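Local coordinates for VgrG protein (Vibrio cholerae, PDB 4E1D), which probably joins actin monomers covalently into oligomers through its actin cross-linking domain, which here holds ADP and manganese, at residues G26-L31 / G172-V177; T61-Q66 / T86-L91. All coordinates share one frame; numbering follows the deposited sequence.

Contact 1. Residues G26-L31 / G172-V177. With MN (manganese (II) ion), chain D; ADP (adenosine-5'-diphosphate), chain B.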
ATOM      1  N   GLY A  26       4.182   2.640  -7.291  1.00 25.43           N
ATOM      2  CA  GLY A  26       3.492   3.703  -6.579  1.00 24.75           C
ATOM      3  C   GLY A  26       4.228   4.019  -5.293  1.00 27.37           C
ATOM      4  O   GLY A  26       4.822   3.119  -4.693  1.00 26.69           O
ATOM      5  N   ILE A  27       4.242   5.299  -4.877  1.00 23.92           N
ATOM      6  CA  ILE A  27       4.944   5.714  -3.656  1.00 23.43           C
ATOM      7  C   ILE A  27       4.042   6.442  -2.670  1.00 26.31           C
ATOM      8  O   ILE A  27       3.063   7.068  -3.070  1.00 25.07           O
ATOM      9  CB  ILE A  27       6.283   6.482  -3.929  1.00 26.26           C
ATOM     10  CG1 ILE A  27       6.044   7.831  -4.648  1.00 26.25           C
ATOM     11  CG2 ILE A  27       7.314   5.601  -4.671  1.00 27.38           C
ATOM     12  CD1 ILE A  27       7.161   8.852  -4.563  1.00 30.56           C
ATOM     13  N   GLU A  28       4.382   6.351  -1.381  1.00 23.33           N
ATOM     14  CA  GLU A  28       3.684   7.026  -0.291  1.00 23.07           C
ATOM     15  C   GLU A  28       4.722   7.844   0.429  1.00 26.31           C
ATOM     16  O   GLU A  28       5.808   7.337   0.707  1.00 26.71           O
ATOM     17  CB  GLU A  28       3.026   6.029   0.662  1.00 24.51           C
ATOM     18  CG  GLU A  28       1.825   5.328   0.065  1.00 32.69           C
ATOM     19  CD  GLU A  28       1.368   4.148   0.894  1.00 48.20           C
ATOM     20  OE1 GLU A  28       1.956   3.054   0.746  1.00 48.03           O
ATOM     21  OE2 GLU A  28       0.449   4.331   1.724  1.00 41.02           O
ATOM     22  N   ASN A  29       4.413   9.119   0.693  1.00 21.86           N
ATOM     23  CA  ASN A  29       5.350  10.042   1.310  1.00 21.42           C
ATOM     24  C   ASN A  29       4.707  10.877   2.409  1.00 23.61           C
ATOM     25  O   ASN A  29       4.071  11.888   2.113  1.00 23.41           O
ATOM     26  CB  ASN A  29       5.972  10.919   0.213  1.00 24.87           C
ATOM     27  CG  ASN A  29       7.167  11.732   0.626  1.00 48.88           C
ATOM     28  OD1 ASN A  29       7.951  11.352   1.505  1.00 37.41           O
ATOM     29  ND2 ASN A  29       7.355  12.852  -0.055  1.00 42.92           N
ATOM     30  N   GLU A  30       4.877  10.454   3.672  1.00 18.47           N
ATOM     31  CA  GLU A  30       4.334  11.170   4.820  1.00 18.57           C
ATOM     32  C   GLU A  30       5.233  12.374   5.128  1.00 23.14           C
ATOM     33  O   GLU A  30       6.437  12.214   5.351  1.00 21.53           O
ATOM     34  CB  GLU A  30       4.163  10.243   6.030  1.00 19.88           C
ATOM     35  CG  GLU A  30       3.353  10.867   7.155  1.00 33.60           C
ATOM     36  CD  GLU A  30       3.358  10.113   8.471  1.00 61.58           C
ATOM     37  OE1 GLU A  30       2.371  10.237   9.229  1.00 53.85           O
ATOM     38  OE2 GLU A  30       4.349   9.401   8.752  1.00 64.48           O
ATOM     39  N   LEU A  31       4.639  13.577   5.106  1.00 20.62           N
ATOM     40  CA  LEU A  31       5.341  14.835   5.342  1.00 20.84           C
ATOM     41  C   LEU A  31       5.565  15.139   6.807  1.00 24.46           C
ATOM     42  O   LEU A  31       4.800  14.700   7.675  1.00 22.99           O
ATOM     43  CB  LEU A  31       4.633  16.019   4.657  1.00 21.17           C
ATOM     44  CG  LEU A  31       4.445  15.942   3.143  1.00 26.01           C
ATOM     45  CD1 LEU A  31       3.602  17.083   2.666  1.00 26.78           C
ATOM     46  CD2 LEU A  31       5.781  15.936   2.406  1.00 27.30           C
ATOM     47  N   GLY A 172       9.084   7.949   6.723  1.00 26.27           N
ATOM     48  CA  GLY A 172       7.725   8.304   6.327  1.00 24.94           C
ATOM     49  C   GLY A 172       7.419   7.847   4.913  1.00 27.10           C
ATOM     50  O   GLY A 172       6.361   8.178   4.366  1.00 26.31           O
ATOM     51  N   GLN A 173       8.349   7.059   4.321  1.00 22.67           N
ATOM     52  CA  GLN A 173       8.254   6.585   2.943  1.00 22.00           C
ATOM     53  C   GLN A 173       8.002   5.085   2.750  1.00 25.64           C
ATOM     54  O   GLN A 173       8.548   4.244   3.472  1.00 24.42           O
ATOM     55  CB  GLN A 173       9.465   7.044   2.126  1.00 23.10           C
ATOM     56  CG  GLN A 173       9.498   8.548   1.911  1.00 33.53           C
ATOM     57  CD  GLN A 173      10.731   9.067   1.205  1.00 48.92           C
ATOM     58  OE1 GLN A 173      11.824   8.484   1.257  1.00 41.85           O
ATOM     59  NE2 GLN A 173      10.591  10.224   0.570  1.00 40.87           N
ATOM     60  N   GLN A 174       7.168   4.781   1.735  1.00 22.33           N
ATOM     61  CA  GLN A 174       6.780   3.446   1.294  1.00 22.26           C
ATOM     62  C   GLN A 174       6.711   3.404  -0.222  1.00 25.86           C
ATOM     63  O   GLN A 174       6.550   4.433  -0.875  1.00 25.87           O
ATOM     64  CB  GLN A 174       5.429   3.033   1.889  1.00 23.67           C
ATOM     65  CG  GLN A 174       5.559   2.200   3.139  1.00 34.70           C
ATOM     66  CD  GLN A 174       4.670   2.753   4.220  1.00 55.59           C
ATOM     67  OE1 GLN A 174       3.464   2.475   4.284  1.00 53.67           O
ATOM     68  NE2 GLN A 174       5.243   3.578   5.084  1.00 44.11           N
ATOM     69  N   ALA A 175       6.828   2.199  -0.770  1.00 22.84           N
ATOM     70  CA  ALA A 175       6.729   1.932  -2.199  1.00 22.81           C
ATOM     71  C   ALA A 175       5.846   0.712  -2.394  1.00 25.98           C
ATOM     72  O   ALA A 175       5.845  -0.179  -1.549  1.00 25.90           O
ATOM     73  CB  ALA A 175       8.108   1.693  -2.795  1.00 23.64           C
ATOM     74  N   THR A 176       5.066   0.693  -3.476  1.00 21.80           N
ATOM     75  CA  THR A 176       4.178  -0.404  -3.846  1.00 21.23           C
ATOM     76  C   THR A 176       4.489  -0.824  -5.285  1.00 24.18           C
ATOM     77  O   THR A 176       4.410  -0.006  -6.206  1.00 22.74           O
ATOM     78  CB  THR A 176       2.703  -0.063  -3.580  1.00 29.69           C
ATOM     79  OG1 THR A 176       2.529   0.149  -2.178  1.00 31.66           O
ATOM     80  CG2 THR A 176       1.755  -1.171  -4.026  1.00 26.02           C
ATOM     81  N   VAL A 177       4.884  -2.095  -5.459  1.00 20.61           N
ATOM     82  CA  VAL A 177       5.244  -2.661  -6.756  1.00 19.47           C
ATOM     83  C   VAL A 177       4.148  -3.618  -7.222  1.00 22.44           C
ATOM     84  O   VAL A 177       3.696  -4.467  -6.456  1.00 21.33           O
ATOM     85  CB  VAL A 177       6.666  -3.302  -6.728  1.00 22.85           C
ATOM     86  CG1 VAL A 177       6.981  -4.069  -8.016  1.00 22.78           C
ATOM     87  CG2 VAL A 177       7.745  -2.256  -6.456  1.00 22.20           C
TER
HETATM   88 MN    MN D 403      -1.303   5.322   2.625  1.00 42.85          MN
HETATM   89  PB  ADP B 401      -3.075   2.413   1.940  1.00 52.96           P
HETATM   90  O1B ADP B 401      -4.186   3.089   2.621  1.00 48.27           O
HETATM   91  O2B ADP B 401      -3.241   0.896   2.055  1.00 56.10           O
HETATM   92  O3B ADP B 401      -1.745   2.835   2.548  1.00 54.35           O
HETATM   93  PA  ADP B 401      -3.177   4.163  -0.460  1.00 52.37           P
HETATM   94  O1A ADP B 401      -4.486   4.299  -1.144  1.00 58.11           O
HETATM   95  O2A ADP B 401      -2.962   5.380   0.483  1.00 52.23           O
HETATM   96  O3A ADP B 401      -3.118   2.803   0.387  1.00 57.25           O
HETATM   97  O5' ADP B 401      -2.006   4.124  -1.539  1.00 43.83           O
HETATM   98  C5' ADP B 401      -1.867   2.932  -2.325  1.00 34.77           C
HETATM   99  C4' ADP B 401      -0.514   2.915  -2.987  1.00 27.90           C
HETATM  100  O4' ADP B 401      -0.504   1.946  -4.058  1.00 28.73           O
HETATM  101  C3' ADP B 401      -0.039   4.232  -3.598  1.00 24.39           C
HETATM  102  O3' ADP B 401       1.328   4.496  -3.298  1.00 20.10           O
HETATM  103  C2' ADP B 401      -0.341   4.047  -5.087  1.00 28.37           C
HETATM  104  O2' ADP B 401       0.510   4.788  -5.951  1.00 28.94           O
HETATM  105  C1' ADP B 401      -0.068   2.564  -5.251  1.00 30.52           C
HETATM  106  N9  ADP B 401      -0.746   1.929  -6.385  1.00 30.64           N
HETATM  107  C8  ADP B 401      -2.075   1.991  -6.699  1.00 31.26           C
HETATM  108  N7  ADP B 401      -2.389   1.343  -7.799  1.00 31.99           N
HETATM  109  C5  ADP B 401      -1.178   0.816  -8.231  1.00 33.56           C
HETATM  110  C6  ADP B 401      -0.817   0.058  -9.361  1.00 35.87           C
HETATM  111  N6  ADP B 401      -1.668  -0.272 -10.323  1.00 38.49           N
HETATM  112  N1  ADP B 401       0.487  -0.285  -9.498  1.00 32.65           N
HETATM  113  C2  ADP B 401       1.362   0.121  -8.565  1.00 29.53           C
HETATM  114  N3  ADP B 401       1.143   0.851  -7.467  1.00 27.63           N
HETATM  115  C4  ADP B 401      -0.155   1.172  -7.352  1.00 30.37           C
HETATM  116  O   HOH W   1       3.200   2.883  -1.781  1.00 40.70           O
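This is an antiparallel strand pairing in the buried floor of the nucleotide site, where 26-31 of strand 24-32 runs beside 172-177 of strand 167-180 at 165°. Gly26 and Thr176 exchange two backbone bonds, and Glu28 and Gln174 do the same two residues further on; past them Glu30 N reaches Gly172 O at 2.8 Å. Side chains alternate between the two faces along each strand. Ile27, Asn29, Gln173 and Ala175 share the face turned toward helix 101-124, whose Met111 touches Ile27 and Asn29. There the amides of Asn29 and Gln173 lie alongside each other, their planes 48° apart, and Gln173 NE2 gives a bond of 3.0 Å to Asn29 OD1 from above the carbonyl plane; the same nitrogen also donates to Pro364 O.

Glu28 and Thr176 stand on the ligand face. Glu28 CG lies anti to the carbonyl carbon (chi1 -71°), and the chain, extended beyond it, carries OE2 to the manganese at 2.2 Å, where ADP O3B and Glu90 also bind. A water lies 2.8 Å from Glu28 OE1 and makes further bonds to Thr176 OG1 and ADP O3'. Gly26 CA comes within 3.2 Å of ADP O2', so the ribose lies directly against backbone. Metal on OE2 and water on OE1 limit the carboxylate's rotation, and the manganese probably offsets negative charge shared with the phosphate.

Contact 2. Residues T61-Q66 / T86-L91. With MN (manganese (II) ion), chain D.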
ATOM      1  N   THR A  61      -3.424  13.581   0.778  1.00 15.50           N
ATOM      2  CA  THR A  61      -4.280  12.821   1.692  1.00 14.96           C
ATOM      3  C   THR A  61      -3.988  13.068   3.166  1.00 19.30           C
ATOM      4  O   THR A  61      -2.876  13.468   3.515  1.00 18.43           O
ATOM      5  CB  THR A  61      -4.157  11.292   1.425  1.00 14.82           C
ATOM      6  OG1 THR A  61      -2.877  10.823   1.848  1.00 15.00           O
ATOM      7  CG2 THR A  61      -4.404  10.905  -0.020  1.00 10.15           C
ATOM      8  N   LYS A  62      -4.977  12.771   4.030  1.00 16.69           N
ATOM      9  CA  LYS A  62      -4.806  12.787   5.482  1.00 16.97           C
ATOM     10  C   LYS A  62      -4.353  11.371   5.848  1.00 25.03           C
ATOM     11  O   LYS A  62      -4.824  10.398   5.252  1.00 24.76           O
ATOM     12  CB  LYS A  62      -6.090  13.187   6.240  1.00 17.06           C
ATOM     13  CG  LYS A  62      -7.324  12.346   5.950  1.00 10.53           C
ATOM     14  CD  LYS A  62      -8.381  12.502   7.003  1.00  9.31           C
ATOM     15  CE  LYS A  62      -9.659  11.850   6.547  1.00 17.79           C
ATOM     16  NZ  LYS A  62     -10.731  11.919   7.574  1.00 26.33           N
ATOM     17  N   ASP A  63      -3.411  11.253   6.780  1.00 24.38           N
ATOM     18  CA  ASP A  63      -2.864   9.957   7.157  1.00 24.83           C
ATOM     19  C   ASP A  63      -3.117   9.585   8.628  1.00 29.67           C
ATOM     20  O   ASP A  63      -4.176   9.038   8.935  1.00 28.90           O
ATOM     21  CB  ASP A  63      -1.375   9.871   6.746  1.00 26.93           C
ATOM     22  CG  ASP A  63      -0.688   8.522   6.911  1.00 40.00           C
ATOM     23  OD1 ASP A  63      -1.382   7.488   6.836  1.00 40.11           O
ATOM     24  OD2 ASP A  63       0.551   8.506   7.085  1.00 47.38           O
ATOM     25  N   MET A  64      -2.158   9.883   9.524  1.00 28.49           N
ATOM     26  CA  MET A  64      -2.211   9.544  10.942  1.00 29.48           C
ATOM     27  C   MET A  64      -2.953  10.596  11.744  1.00 34.22           C
ATOM     28  O   MET A  64      -2.559  11.765  11.728  1.00 35.53           O
ATOM     29  CB  MET A  64      -0.782   9.349  11.489  1.00 32.39           C
ATOM     30  CG  MET A  64      -0.470   7.936  11.900  1.00 36.82           C
ATOM     31  SD  MET A  64      -0.476   6.742  10.537  1.00 41.87           S
ATOM     32  CE  MET A  64       1.279   6.356  10.434  1.00 38.92           C
ATOM     33  N   ASN A  65      -4.013  10.176  12.464  1.00 29.56           N
ATOM     34  CA  ASN A  65      -4.815  11.069  13.301  1.00 29.00           C
ATOM     35  C   ASN A  65      -3.962  11.584  14.456  1.00 32.86           C
ATOM     36  O   ASN A  65      -3.421  10.785  15.223  1.00 32.81           O
ATOM     37  CB  ASN A  65      -6.108  10.385  13.793  1.00 26.95           C
ATOM     38  CG  ASN A  65      -7.028  11.288  14.583  1.00 50.01           C
ATOM     39  OD1 ASN A  65      -6.710  11.748  15.685  1.00 43.29           O
ATOM     40  ND2 ASN A  65      -8.212  11.533  14.058  1.00 45.64           N
ATOM     41  N   GLN A  66      -3.834  12.920  14.560  1.00 28.26           N
ATOM     42  CA  GLN A  66      -3.022  13.569  15.589  1.00 27.77           C
ATOM     43  C   GLN A  66      -3.847  14.195  16.721  1.00 32.28           C
ATOM     44  O   GLN A  66      -3.305  14.921  17.555  1.00 33.52           O
ATOM     45  CB  GLN A  66      -2.061  14.595  14.952  1.00 28.83           C
ATOM     46  CG  GLN A  66      -1.096  14.013  13.913  1.00 42.10           C
ATOM     47  CD  GLN A  66      -0.006  13.167  14.527  1.00 55.96           C
ATOM     48  OE1 GLN A  66      -0.129  11.944  14.648  1.00 49.58           O
ATOM     49  NE2 GLN A  66       1.091  13.799  14.912  1.00 46.74           N
ATOM     50  N   THR A  86      -7.200  16.695  13.405  1.00 21.69           N
ATOM     51  CA  THR A  86      -5.894  16.977  12.791  1.00 21.27           C
ATOM     52  C   THR A  86      -5.285  15.652  12.340  1.00 23.91           C
ATOM     53  O   THR A  86      -5.434  14.631  13.017  1.00 22.65           O
ATOM     54  CB  THR A  86      -4.916  17.695  13.743  1.00 24.68           C
ATOM     55  OG1 THR A  86      -4.652  16.876  14.877  1.00 27.82           O
ATOM     56  CG2 THR A  86      -5.387  19.059  14.167  1.00 20.38           C
ATOM     57  N   HIS A  87      -4.595  15.672  11.204  1.00 20.11           N
ATOM     58  CA  HIS A  87      -3.940  14.493  10.654  1.00 20.03           C
ATOM     59  C   HIS A  87      -2.605  14.867  10.046  1.00 22.37           C
ATOM     60  O   HIS A  87      -2.415  16.013   9.645  1.00 22.33           O
ATOM     61  CB  HIS A  87      -4.797  13.861   9.545  1.00 21.23           C
ATOM     62  CG  HIS A  87      -6.116  13.326   9.993  1.00 25.10           C
ATOM     63  ND1 HIS A  87      -6.292  11.985  10.275  1.00 27.22           N
ATOM     64  CD2 HIS A  87      -7.295  13.968  10.166  1.00 27.45           C
ATOM     65  CE1 HIS A  87      -7.557  11.859  10.638  1.00 26.78           C
ATOM     66  NE2 HIS A  87      -8.200  13.025  10.587  1.00 27.10           N
ATOM     67  N   THR A  88      -1.706  13.888   9.906  1.00 16.37           N
ATOM     68  CA  THR A  88      -0.452  14.101   9.190  1.00 15.56           C
ATOM     69  C   THR A  88      -0.809  14.047   7.690  1.00 18.06           C
ATOM     70  O   THR A  88      -1.803  13.419   7.307  1.00 16.01           O
ATOM     71  CB  THR A  88       0.595  13.028   9.535  1.00 22.94           C
ATOM     72  OG1 THR A  88       0.056  11.732   9.277  1.00 22.34           O
ATOM     73  CG2 THR A  88       1.091  13.113  10.966  1.00 21.81           C
ATOM     74  N   VAL A  89      -0.023  14.722   6.853  1.00 14.41           N
ATOM     75  CA  VAL A  89      -0.259  14.724   5.409  1.00 14.24           C
ATOM     76  C   VAL A  89       0.607  13.644   4.770  1.00 19.14           C
ATOM     77  O   VAL A  89       1.780  13.489   5.126  1.00 19.05           O
ATOM     78  CB  VAL A  89      -0.036  16.121   4.761  1.00 17.84           C
ATOM     79  CG1 VAL A  89      -0.064  16.062   3.231  1.00 17.33           C
ATOM     80  CG2 VAL A  89      -1.063  17.122   5.261  1.00 17.66           C
ATOM     81  N   GLU A  90       0.015  12.887   3.847  1.00 14.66           N
ATOM     82  CA  GLU A  90       0.738  11.876   3.111  1.00 14.43           C
ATOM     83  C   GLU A  90       0.498  12.084   1.634  1.00 17.53           C
ATOM     84  O   GLU A  90      -0.650  12.140   1.190  1.00 18.28           O
ATOM     85  CB  GLU A  90       0.330  10.465   3.538  1.00 16.05           C
ATOM     86  CG  GLU A  90       1.201   9.384   2.923  1.00 22.11           C
ATOM     87  CD  GLU A  90       0.710   7.974   3.174  1.00 38.80           C
ATOM     88  OE1 GLU A  90      -0.480   7.701   2.900  1.00 38.34           O
ATOM     89  OE2 GLU A  90       1.521   7.138   3.633  1.00 34.27           O
ATOM     90  N   LEU A  91       1.581  12.209   0.877  1.00 12.49           N
ATOM     91  CA  LEU A  91       1.514  12.368  -0.572  1.00 12.16           C
ATOM     92  C   LEU A  91       1.566  10.972  -1.206  1.00 17.88           C
ATOM     93  O   LEU A  91       2.538  10.231  -1.029  1.00 17.20           O
ATOM     94  CB  LEU A  91       2.638  13.289  -1.091  1.00 11.53           C
ATOM     95  CG  LEU A  91       2.816  14.664  -0.405  1.00 14.16           C
ATOM     96  CD1 LEU A  91       3.899  15.475  -1.084  1.00 14.52           C
ATOM     97  CD2 LEU A  91       1.506  15.453  -0.342  1.00 10.21           C
TER
HETATM   98 MN    MN D 403      -1.303   5.322   2.625  1.00 42.85          MN
HETATM   99  O   HOH W   2     -11.124  14.009   9.241  1.00  3.00           O
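The His87 ring has the alkyl chain of Lys62 over one face: CD sits almost straight above its centre, 3.6 Å from the centroid, a CH-pi contact between side chains that run alongside each other. Near the ring plane, Asp63 O lies at an edge. The Asn65 amide stands steeply to the ring, at 79°, with ND2 3.5 Å from His87 CE1; its hydrogen bonds go elsewhere, ND2 to Gln85 OE1 and OD1 to Gly67 N. Beyond the ring, Lys62 NZ donates to a water that is weakly bonded to His87 NE2, and to Ser42 O.

The second pair of flat groups, the carboxylates of Asp63 and Glu90, is stacked with planes 15° apart, and Asp63 OD2 is 3.8 Å from Glu90 OE2. Glu90 CG is anti to the backbone N (chi1 -172°), and the extended chain takes OE1 to the manganese at 2.5 Å.

Between 61-66 and 86-91 the antiparallel register slips by one residue, a beta bulge where strand 56-68 turns a corner at Met64. Asp63 N and Met64 N point to the same threonine: the first bonds to Thr88 O, the second to Thr88 OG1 at 2.9 Å. That hydroxyl also bonds Glu30 OE1. Toward the other end of the strand pair, at Thr61, Glu90 O accepts from both Thr61 N and Thr61 OG1, the hydroxyl at 2.7 Å, from opposite faces of its carbonyl plane.

The threonine side chains therefore tie the two strands together around the bulge and at the metal end. Glu90 binds the ion, while Asp63, which is not a ligand, lies close to both Glu90 and Glu30; this crowding of carboxylates would probably make the surroundings negative and so favour a cation at Glu90.

Contacts 1 and 2 have centres 13 Å apart and meet through neighbouring strands 24-32 and 85-97, where Asn29 N lies 2.8 Å from Leu91 O. Along the chain the order is 26-31, 61-66, 86-91, 172-177, so both halves of contact 2 fall between the two halves of contact 1. Across the fold, strand 167-180 flanks 24-32 on one side, 85-97 flanks it on the other, and 56-68 follows beyond. Each contact supplies one manganese ligand, Glu28 from contact 1 and Glu90 from contact 2. The metal that meets the ADP phosphate thus rests on two adjacent strands, while contact 2 extends outward to a more exposed end.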